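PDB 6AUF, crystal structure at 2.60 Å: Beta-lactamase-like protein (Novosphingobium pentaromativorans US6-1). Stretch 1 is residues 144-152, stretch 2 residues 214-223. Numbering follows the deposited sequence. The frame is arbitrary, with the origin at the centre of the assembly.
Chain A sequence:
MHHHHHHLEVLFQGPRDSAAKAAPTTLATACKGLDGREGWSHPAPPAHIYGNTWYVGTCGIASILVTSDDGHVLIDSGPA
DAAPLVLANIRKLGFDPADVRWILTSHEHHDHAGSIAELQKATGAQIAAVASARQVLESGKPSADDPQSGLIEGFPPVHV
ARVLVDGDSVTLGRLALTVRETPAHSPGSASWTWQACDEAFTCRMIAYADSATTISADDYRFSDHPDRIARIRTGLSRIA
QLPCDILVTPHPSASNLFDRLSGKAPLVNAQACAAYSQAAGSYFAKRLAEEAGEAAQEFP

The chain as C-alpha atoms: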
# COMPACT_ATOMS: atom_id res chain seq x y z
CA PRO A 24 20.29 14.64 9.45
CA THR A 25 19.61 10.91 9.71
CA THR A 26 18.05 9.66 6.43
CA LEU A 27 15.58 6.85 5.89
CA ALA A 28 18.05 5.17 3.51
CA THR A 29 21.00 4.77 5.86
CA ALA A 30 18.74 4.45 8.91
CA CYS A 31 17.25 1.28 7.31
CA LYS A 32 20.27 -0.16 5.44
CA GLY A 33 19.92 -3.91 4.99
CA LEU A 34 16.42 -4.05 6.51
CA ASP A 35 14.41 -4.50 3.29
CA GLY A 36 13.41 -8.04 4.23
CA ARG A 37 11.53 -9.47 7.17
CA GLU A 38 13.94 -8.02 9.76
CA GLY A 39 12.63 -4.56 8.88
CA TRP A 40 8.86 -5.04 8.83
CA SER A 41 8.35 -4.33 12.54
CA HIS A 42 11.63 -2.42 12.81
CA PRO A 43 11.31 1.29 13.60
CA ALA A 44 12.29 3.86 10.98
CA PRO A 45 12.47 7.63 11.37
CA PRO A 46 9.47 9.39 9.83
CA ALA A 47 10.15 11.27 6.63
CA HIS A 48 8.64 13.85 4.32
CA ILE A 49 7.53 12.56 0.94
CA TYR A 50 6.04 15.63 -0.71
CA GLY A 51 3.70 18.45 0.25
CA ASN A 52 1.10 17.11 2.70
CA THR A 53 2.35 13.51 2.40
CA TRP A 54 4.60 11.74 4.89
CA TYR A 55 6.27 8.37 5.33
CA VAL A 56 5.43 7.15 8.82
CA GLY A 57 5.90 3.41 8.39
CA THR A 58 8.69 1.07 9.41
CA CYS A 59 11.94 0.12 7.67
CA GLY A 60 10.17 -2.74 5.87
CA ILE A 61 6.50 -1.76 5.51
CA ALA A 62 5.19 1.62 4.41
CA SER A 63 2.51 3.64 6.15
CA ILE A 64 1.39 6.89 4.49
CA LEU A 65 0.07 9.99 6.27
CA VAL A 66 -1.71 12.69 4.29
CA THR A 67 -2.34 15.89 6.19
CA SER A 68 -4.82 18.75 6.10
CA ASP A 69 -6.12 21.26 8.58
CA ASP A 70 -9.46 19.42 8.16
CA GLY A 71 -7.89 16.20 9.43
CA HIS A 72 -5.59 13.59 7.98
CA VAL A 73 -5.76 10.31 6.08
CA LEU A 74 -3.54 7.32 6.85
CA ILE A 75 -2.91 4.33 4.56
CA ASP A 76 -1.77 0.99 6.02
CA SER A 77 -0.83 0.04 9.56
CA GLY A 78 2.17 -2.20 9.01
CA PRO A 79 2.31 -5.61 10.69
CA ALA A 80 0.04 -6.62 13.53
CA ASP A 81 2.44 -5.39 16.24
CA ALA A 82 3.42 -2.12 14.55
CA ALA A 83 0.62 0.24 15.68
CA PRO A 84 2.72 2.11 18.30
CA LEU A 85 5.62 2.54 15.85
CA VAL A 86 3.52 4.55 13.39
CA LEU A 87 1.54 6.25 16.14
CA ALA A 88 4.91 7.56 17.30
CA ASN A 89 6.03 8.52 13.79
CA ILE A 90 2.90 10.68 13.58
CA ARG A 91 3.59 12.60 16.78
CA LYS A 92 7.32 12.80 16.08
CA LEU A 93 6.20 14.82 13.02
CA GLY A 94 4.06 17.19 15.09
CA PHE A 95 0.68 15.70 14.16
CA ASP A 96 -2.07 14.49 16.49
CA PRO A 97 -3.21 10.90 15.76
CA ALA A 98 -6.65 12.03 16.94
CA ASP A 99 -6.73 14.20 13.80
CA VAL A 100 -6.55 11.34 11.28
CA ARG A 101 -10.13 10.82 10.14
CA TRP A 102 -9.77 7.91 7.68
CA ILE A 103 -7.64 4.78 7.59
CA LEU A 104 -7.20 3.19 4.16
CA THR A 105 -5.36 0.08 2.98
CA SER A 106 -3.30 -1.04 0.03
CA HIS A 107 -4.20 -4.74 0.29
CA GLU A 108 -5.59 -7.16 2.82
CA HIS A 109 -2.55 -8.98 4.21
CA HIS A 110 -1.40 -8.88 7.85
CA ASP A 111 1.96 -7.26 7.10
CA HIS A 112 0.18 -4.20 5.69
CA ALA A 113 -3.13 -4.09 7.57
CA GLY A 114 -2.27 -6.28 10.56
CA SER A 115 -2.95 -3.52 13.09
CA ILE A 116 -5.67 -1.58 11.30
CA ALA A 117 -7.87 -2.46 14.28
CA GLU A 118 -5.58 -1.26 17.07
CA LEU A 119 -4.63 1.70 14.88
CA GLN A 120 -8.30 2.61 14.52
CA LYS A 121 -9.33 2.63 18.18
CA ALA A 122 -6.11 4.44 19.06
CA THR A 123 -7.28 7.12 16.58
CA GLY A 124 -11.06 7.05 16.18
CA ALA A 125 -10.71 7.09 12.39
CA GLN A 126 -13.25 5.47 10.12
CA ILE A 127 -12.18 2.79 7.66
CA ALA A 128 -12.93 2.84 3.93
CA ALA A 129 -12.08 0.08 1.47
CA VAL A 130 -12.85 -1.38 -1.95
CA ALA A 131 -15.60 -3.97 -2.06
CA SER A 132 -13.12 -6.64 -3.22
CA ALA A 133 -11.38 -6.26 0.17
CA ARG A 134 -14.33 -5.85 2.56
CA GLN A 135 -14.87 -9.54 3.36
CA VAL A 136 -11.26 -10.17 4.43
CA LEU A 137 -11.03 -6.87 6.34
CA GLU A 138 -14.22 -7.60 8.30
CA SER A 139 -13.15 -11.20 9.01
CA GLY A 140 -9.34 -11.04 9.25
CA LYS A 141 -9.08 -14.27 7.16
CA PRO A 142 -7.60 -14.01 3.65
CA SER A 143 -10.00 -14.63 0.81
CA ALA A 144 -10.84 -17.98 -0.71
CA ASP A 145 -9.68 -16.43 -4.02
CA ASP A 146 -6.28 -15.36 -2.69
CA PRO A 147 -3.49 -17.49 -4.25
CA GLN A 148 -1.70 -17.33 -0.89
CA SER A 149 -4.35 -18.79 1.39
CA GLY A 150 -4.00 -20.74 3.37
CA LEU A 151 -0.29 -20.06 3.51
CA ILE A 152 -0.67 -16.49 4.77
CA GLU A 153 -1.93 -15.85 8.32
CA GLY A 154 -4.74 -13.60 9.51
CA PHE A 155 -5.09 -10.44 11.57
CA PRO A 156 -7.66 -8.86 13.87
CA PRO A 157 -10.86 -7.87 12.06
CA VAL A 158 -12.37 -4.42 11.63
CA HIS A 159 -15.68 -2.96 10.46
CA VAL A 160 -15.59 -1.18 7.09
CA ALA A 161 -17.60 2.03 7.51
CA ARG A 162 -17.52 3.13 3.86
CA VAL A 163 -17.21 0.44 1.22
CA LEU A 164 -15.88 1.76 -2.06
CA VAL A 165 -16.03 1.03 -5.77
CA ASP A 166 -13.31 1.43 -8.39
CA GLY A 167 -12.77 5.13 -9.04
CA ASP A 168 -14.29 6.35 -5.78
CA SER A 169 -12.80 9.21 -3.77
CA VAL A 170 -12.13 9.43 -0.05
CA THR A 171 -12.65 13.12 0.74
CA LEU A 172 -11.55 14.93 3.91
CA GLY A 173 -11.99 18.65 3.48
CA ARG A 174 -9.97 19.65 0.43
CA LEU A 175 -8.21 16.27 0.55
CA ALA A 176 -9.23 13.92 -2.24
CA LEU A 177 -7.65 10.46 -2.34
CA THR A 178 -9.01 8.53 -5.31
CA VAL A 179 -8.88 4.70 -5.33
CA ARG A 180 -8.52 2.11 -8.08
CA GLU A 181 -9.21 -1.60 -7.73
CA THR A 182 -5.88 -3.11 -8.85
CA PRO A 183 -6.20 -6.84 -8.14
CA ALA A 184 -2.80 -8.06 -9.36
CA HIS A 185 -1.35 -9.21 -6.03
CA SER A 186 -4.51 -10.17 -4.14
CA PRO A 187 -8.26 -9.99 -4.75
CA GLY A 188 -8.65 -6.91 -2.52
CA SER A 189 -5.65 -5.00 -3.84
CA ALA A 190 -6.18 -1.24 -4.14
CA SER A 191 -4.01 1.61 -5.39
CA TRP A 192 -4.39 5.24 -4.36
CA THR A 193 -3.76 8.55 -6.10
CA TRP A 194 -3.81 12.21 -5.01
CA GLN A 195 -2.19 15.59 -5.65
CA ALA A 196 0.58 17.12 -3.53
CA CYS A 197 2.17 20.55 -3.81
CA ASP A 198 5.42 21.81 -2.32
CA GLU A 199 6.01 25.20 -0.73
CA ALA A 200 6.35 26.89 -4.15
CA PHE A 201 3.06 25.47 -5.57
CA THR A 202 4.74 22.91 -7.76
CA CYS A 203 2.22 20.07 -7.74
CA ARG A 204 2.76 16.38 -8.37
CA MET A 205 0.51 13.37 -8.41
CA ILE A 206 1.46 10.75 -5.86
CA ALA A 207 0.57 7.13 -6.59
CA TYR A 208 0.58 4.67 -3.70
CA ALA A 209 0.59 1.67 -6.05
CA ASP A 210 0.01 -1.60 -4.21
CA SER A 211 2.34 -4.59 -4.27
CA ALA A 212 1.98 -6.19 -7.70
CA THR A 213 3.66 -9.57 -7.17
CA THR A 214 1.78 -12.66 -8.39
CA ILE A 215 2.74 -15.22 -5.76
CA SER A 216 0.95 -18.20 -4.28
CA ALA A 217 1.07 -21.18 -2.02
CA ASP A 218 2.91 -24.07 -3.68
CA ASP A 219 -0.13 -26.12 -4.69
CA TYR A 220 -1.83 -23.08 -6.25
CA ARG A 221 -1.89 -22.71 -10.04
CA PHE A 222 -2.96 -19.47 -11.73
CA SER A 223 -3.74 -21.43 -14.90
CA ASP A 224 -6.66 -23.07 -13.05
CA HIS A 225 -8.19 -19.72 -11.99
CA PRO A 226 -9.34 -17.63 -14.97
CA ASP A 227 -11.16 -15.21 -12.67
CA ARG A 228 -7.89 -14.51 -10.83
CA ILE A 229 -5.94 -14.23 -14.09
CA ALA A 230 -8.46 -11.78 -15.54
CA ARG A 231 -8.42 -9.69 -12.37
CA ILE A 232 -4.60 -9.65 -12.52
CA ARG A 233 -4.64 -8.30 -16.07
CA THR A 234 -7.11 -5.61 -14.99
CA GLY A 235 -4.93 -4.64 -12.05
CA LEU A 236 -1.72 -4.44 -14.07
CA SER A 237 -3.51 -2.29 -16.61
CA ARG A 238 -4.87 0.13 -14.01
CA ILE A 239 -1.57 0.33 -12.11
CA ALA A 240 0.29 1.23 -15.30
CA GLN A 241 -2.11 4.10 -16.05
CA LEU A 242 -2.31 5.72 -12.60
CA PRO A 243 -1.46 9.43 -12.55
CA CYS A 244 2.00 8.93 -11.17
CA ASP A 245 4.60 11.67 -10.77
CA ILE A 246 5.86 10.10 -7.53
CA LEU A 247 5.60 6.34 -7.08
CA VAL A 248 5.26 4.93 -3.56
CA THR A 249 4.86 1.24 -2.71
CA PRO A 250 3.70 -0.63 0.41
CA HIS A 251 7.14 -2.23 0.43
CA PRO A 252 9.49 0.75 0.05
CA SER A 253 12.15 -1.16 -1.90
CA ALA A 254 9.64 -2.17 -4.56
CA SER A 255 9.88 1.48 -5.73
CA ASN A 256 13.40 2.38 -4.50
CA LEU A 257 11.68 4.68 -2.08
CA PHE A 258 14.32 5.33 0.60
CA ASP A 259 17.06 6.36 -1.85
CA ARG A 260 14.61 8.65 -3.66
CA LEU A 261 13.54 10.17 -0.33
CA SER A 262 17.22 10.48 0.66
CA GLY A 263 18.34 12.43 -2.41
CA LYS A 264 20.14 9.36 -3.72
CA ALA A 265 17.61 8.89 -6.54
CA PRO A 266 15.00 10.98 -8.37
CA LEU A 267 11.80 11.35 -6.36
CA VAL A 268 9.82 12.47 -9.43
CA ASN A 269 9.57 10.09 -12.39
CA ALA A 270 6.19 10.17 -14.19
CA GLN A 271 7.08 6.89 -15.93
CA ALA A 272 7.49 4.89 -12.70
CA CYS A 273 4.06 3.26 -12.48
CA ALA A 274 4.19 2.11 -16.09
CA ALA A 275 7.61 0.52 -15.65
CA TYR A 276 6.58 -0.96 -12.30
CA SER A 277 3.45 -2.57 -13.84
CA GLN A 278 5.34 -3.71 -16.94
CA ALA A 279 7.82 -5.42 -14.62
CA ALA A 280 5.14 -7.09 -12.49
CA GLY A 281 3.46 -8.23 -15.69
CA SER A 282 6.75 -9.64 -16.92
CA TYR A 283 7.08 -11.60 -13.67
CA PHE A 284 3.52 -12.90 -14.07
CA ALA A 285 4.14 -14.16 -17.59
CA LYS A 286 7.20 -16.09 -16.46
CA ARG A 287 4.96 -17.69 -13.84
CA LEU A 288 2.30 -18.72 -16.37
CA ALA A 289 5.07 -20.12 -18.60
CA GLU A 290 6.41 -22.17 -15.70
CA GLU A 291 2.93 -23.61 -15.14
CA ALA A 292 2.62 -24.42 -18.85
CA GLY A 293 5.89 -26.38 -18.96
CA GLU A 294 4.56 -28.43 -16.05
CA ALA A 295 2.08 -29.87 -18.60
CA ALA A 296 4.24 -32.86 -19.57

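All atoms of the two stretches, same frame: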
# COMPACT_ATOMS: atom_id res chain seq x y z
N ALA A 144 -10.91 -16.70 -0.04
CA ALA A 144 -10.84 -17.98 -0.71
C ALA A 144 -10.20 -17.86 -2.09
O ALA A 144 -9.64 -18.85 -2.58
CB ALA A 144 -12.23 -18.59 -0.82
N ASP A 145 -10.26 -16.68 -2.70
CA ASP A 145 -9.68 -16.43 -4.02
C ASP A 145 -8.21 -16.04 -3.97
O ASP A 145 -7.58 -15.94 -5.04
CB ASP A 145 -10.45 -15.31 -4.74
CG ASP A 145 -11.83 -15.75 -5.16
OD1 ASP A 145 -12.03 -16.98 -5.32
OD2 ASP A 145 -12.71 -14.88 -5.32
N ASP A 146 -7.66 -15.81 -2.79
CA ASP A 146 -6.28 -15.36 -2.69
C ASP A 146 -5.34 -16.51 -3.01
O ASP A 146 -5.42 -17.55 -2.35
CB ASP A 146 -6.02 -14.82 -1.29
CG ASP A 146 -4.72 -14.08 -1.19
OD1 ASP A 146 -3.70 -14.57 -1.70
OD2 ASP A 146 -4.73 -12.98 -0.61
N PRO A 147 -4.42 -16.38 -3.97
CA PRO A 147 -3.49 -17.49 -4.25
C PRO A 147 -2.66 -17.90 -3.06
O PRO A 147 -2.08 -19.00 -3.06
CB PRO A 147 -2.61 -16.94 -5.38
CG PRO A 147 -3.40 -15.80 -5.97
CD PRO A 147 -4.13 -15.20 -4.80
N GLN A 148 -2.58 -17.08 -2.02
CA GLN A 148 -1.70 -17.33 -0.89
C GLN A 148 -2.39 -17.96 0.31
O GLN A 148 -1.71 -18.40 1.23
CB GLN A 148 -1.02 -16.04 -0.44
CG GLN A 148 0.13 -15.63 -1.30
CD GLN A 148 0.95 -14.56 -0.64
OE1 GLN A 148 1.79 -14.84 0.22
NE2 GLN A 148 0.68 -13.31 -0.99
N SER A 149 -3.72 -18.00 0.35
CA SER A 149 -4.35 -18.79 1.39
C SER A 149 -4.27 -20.25 0.99
O SER A 149 -4.28 -20.59 -0.20
CB SER A 149 -5.80 -18.36 1.61
OG SER A 149 -6.65 -18.88 0.60
N GLY A 150 -4.13 -21.13 1.98
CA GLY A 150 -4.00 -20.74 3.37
C GLY A 150 -2.57 -20.82 3.88
O GLY A 150 -2.30 -21.33 4.97
N LEU A 151 -1.65 -20.32 3.05
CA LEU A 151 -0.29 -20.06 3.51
C LEU A 151 -0.26 -18.87 4.46
O LEU A 151 0.14 -18.99 5.63
CB LEU A 151 0.63 -19.84 2.30
CG LEU A 151 1.77 -18.82 2.36
CD1 LEU A 151 3.02 -19.41 3.01
CD2 LEU A 151 2.07 -18.30 0.95
N ILE A 152 -0.71 -17.71 3.99
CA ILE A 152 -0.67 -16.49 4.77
C ILE A 152 -1.56 -16.61 6.01
O ILE A 152 -2.55 -17.36 6.03
CB ILE A 152 -1.08 -15.29 3.89
CG1 ILE A 152 -0.11 -14.11 4.06
CG2 ILE A 152 -2.53 -14.89 4.13
CD1 ILE A 152 1.30 -14.38 3.58
N THR A 214 2.69 -11.52 -8.25
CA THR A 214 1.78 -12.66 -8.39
C THR A 214 2.44 -13.88 -7.77
O THR A 214 3.24 -14.57 -8.42
CB THR A 214 1.45 -12.92 -9.86
OG1 THR A 214 2.68 -13.05 -10.59
CG2 THR A 214 0.58 -11.80 -10.45
N ILE A 215 2.10 -14.16 -6.52
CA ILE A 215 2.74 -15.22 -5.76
C ILE A 215 1.66 -16.01 -5.04
O ILE A 215 0.59 -15.49 -4.74
CB ILE A 215 3.79 -14.68 -4.75
CG1 ILE A 215 3.17 -13.63 -3.82
CG2 ILE A 215 5.01 -14.12 -5.50
CD1 ILE A 215 4.19 -12.93 -2.90
N SER A 216 1.97 -17.28 -4.75
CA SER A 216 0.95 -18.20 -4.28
C SER A 216 1.56 -19.21 -3.33
O SER A 216 2.78 -19.38 -3.27
CB SER A 216 0.31 -18.95 -5.45
OG SER A 216 1.24 -19.85 -6.03
N ALA A 217 0.69 -19.91 -2.61
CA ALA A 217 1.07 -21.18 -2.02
C ALA A 217 1.58 -22.11 -3.12
O ALA A 217 1.38 -21.87 -4.32
CB ALA A 217 -0.12 -21.80 -1.29
N ASP A 218 2.26 -23.19 -2.71
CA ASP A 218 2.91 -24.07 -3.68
C ASP A 218 1.89 -24.76 -4.57
O ASP A 218 2.02 -24.78 -5.80
CB ASP A 218 3.77 -25.11 -2.97
CG ASP A 218 4.88 -24.48 -2.15
OD1 ASP A 218 5.00 -23.24 -2.15
OD2 ASP A 218 5.62 -25.25 -1.51
N ASP A 219 0.86 -25.35 -3.96
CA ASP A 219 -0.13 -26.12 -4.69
C ASP A 219 -1.05 -25.26 -5.56
O ASP A 219 -1.85 -25.81 -6.31
CB ASP A 219 -0.96 -26.93 -3.69
CG ASP A 219 -1.57 -26.06 -2.61
OD1 ASP A 219 -1.38 -24.82 -2.65
OD2 ASP A 219 -2.24 -26.60 -1.70
N TYR A 220 -0.95 -23.94 -5.48
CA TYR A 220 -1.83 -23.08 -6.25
C TYR A 220 -1.31 -22.89 -7.66
O TYR A 220 -0.11 -22.68 -7.87
CB TYR A 220 -1.96 -21.72 -5.58
CG TYR A 220 -2.89 -20.77 -6.31
CD1 TYR A 220 -2.44 -19.96 -7.35
CD2 TYR A 220 -4.23 -20.69 -5.95
CE1 TYR A 220 -3.31 -19.09 -8.01
CE2 TYR A 220 -5.10 -19.82 -6.60
CZ TYR A 220 -4.64 -19.04 -7.62
OH TYR A 220 -5.53 -18.19 -8.23
N ARG A 221 -2.22 -22.95 -8.64
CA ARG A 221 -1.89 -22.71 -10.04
C ARG A 221 -2.80 -21.62 -10.61
O ARG A 221 -4.03 -21.76 -10.59
CB ARG A 221 -2.00 -23.99 -10.86
CG ARG A 221 -0.99 -25.05 -10.46
CD ARG A 221 -1.04 -26.27 -11.37
NE ARG A 221 -0.06 -26.20 -12.44
CZ ARG A 221 -0.36 -26.15 -13.74
NH1 ARG A 221 0.61 -26.08 -14.64
NH2 ARG A 221 -1.64 -26.17 -14.13
N PHE A 222 -2.19 -20.54 -11.11
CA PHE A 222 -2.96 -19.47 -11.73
C PHE A 222 -3.72 -19.96 -12.95
O PHE A 222 -4.83 -19.49 -13.24
CB PHE A 222 -2.04 -18.30 -12.10
CG PHE A 222 -1.51 -17.54 -10.92
CD1 PHE A 222 -0.31 -17.92 -10.32
CD2 PHE A 222 -2.21 -16.46 -10.41
CE1 PHE A 222 0.18 -17.23 -9.22
CE2 PHE A 222 -1.74 -15.76 -9.30
CZ PHE A 222 -0.53 -16.14 -8.71
N SER A 223 -3.12 -20.90 -13.69
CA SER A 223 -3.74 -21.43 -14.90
C SER A 223 -5.11 -22.02 -14.63
O SER A 223 -5.96 -22.03 -15.53
CB SER A 223 -2.81 -22.46 -15.52
OG SER A 223 -1.54 -21.89 -15.80
O HOH W 1 -7.78 -17.86 -7.19

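A single proline, P147, is at the centre of this contact: more of its surface is covered by the other stretch than that of any other residue, and it engages both through its ring and through its carbonyl. Its CB lies 3.5 Å from the centroid of the Y220 ring and only 15° off the ring normal, which places the proline carbon almost directly above the face of the tyrosine. That is the geometry of a CH-pi interaction, in which a polarised aliphatic C-H group meets the electron-rich aromatic surface. The closest atom pair, P147 CB to Y220 CE1, is also 3.5 Å. The Y220 side chain, with chi1 at -179° (t), starts from a CA-to-CB bond that points toward the other stretch, as does that of P147.

A second aromatic ring meets the same proline differently. P147 CG approaches F222 CE2 at 3.7 Å, but obliquely, so this is an apolar contact without the face-on geometry found at Y220.

The carbonyl of P147 supplies the one direct hydrogen bond between the stretches. A217 N donates to P147 O at 3.0 Å, with an N-H...acceptor angle of 155°, close enough to linear to be convincing. The backbones are near one another here: Q148 CA and S216 CA, the nearest such pair, are 4.4 Å apart. No strand pairing surrounds the bond, since both segments are irregular at this point. P147 and Q148 are instead the central residues of a type I turn from D146 to S149, which is closed by S149 N to D146 O at 3.2 Å. The D146 side chain supports the turn from within, its OD1 accepting from Q148 N at 2.8 Å and 161°. On the other stretch, A217 opens a type I turn ending at Y220, although the bond from Y220 N to A217 O, at 3.3 Å, is weak.

The oxygen of I215 is packed just as closely: Q148 CG comes within 3.5 Å of I215 O, and P147 CB lies 3.6 Å from the same atom; these are van der Waals approaches. Looser is the meeting of L151 CB and A217 CB at 4.2 Å, a modest apolar contact. S216 OG turns back to its own stretch and donates to A217 O at 2.7 Å.

One water adds a polar link. It donates to D145 O at 2.9 Å and lies 2.5 Å from Y220 OH, also within hydrogen-bonding geometry. D145 O and Y220 OH are themselves 4.4 Å apart, too far for a direct bond, so the water bridges them.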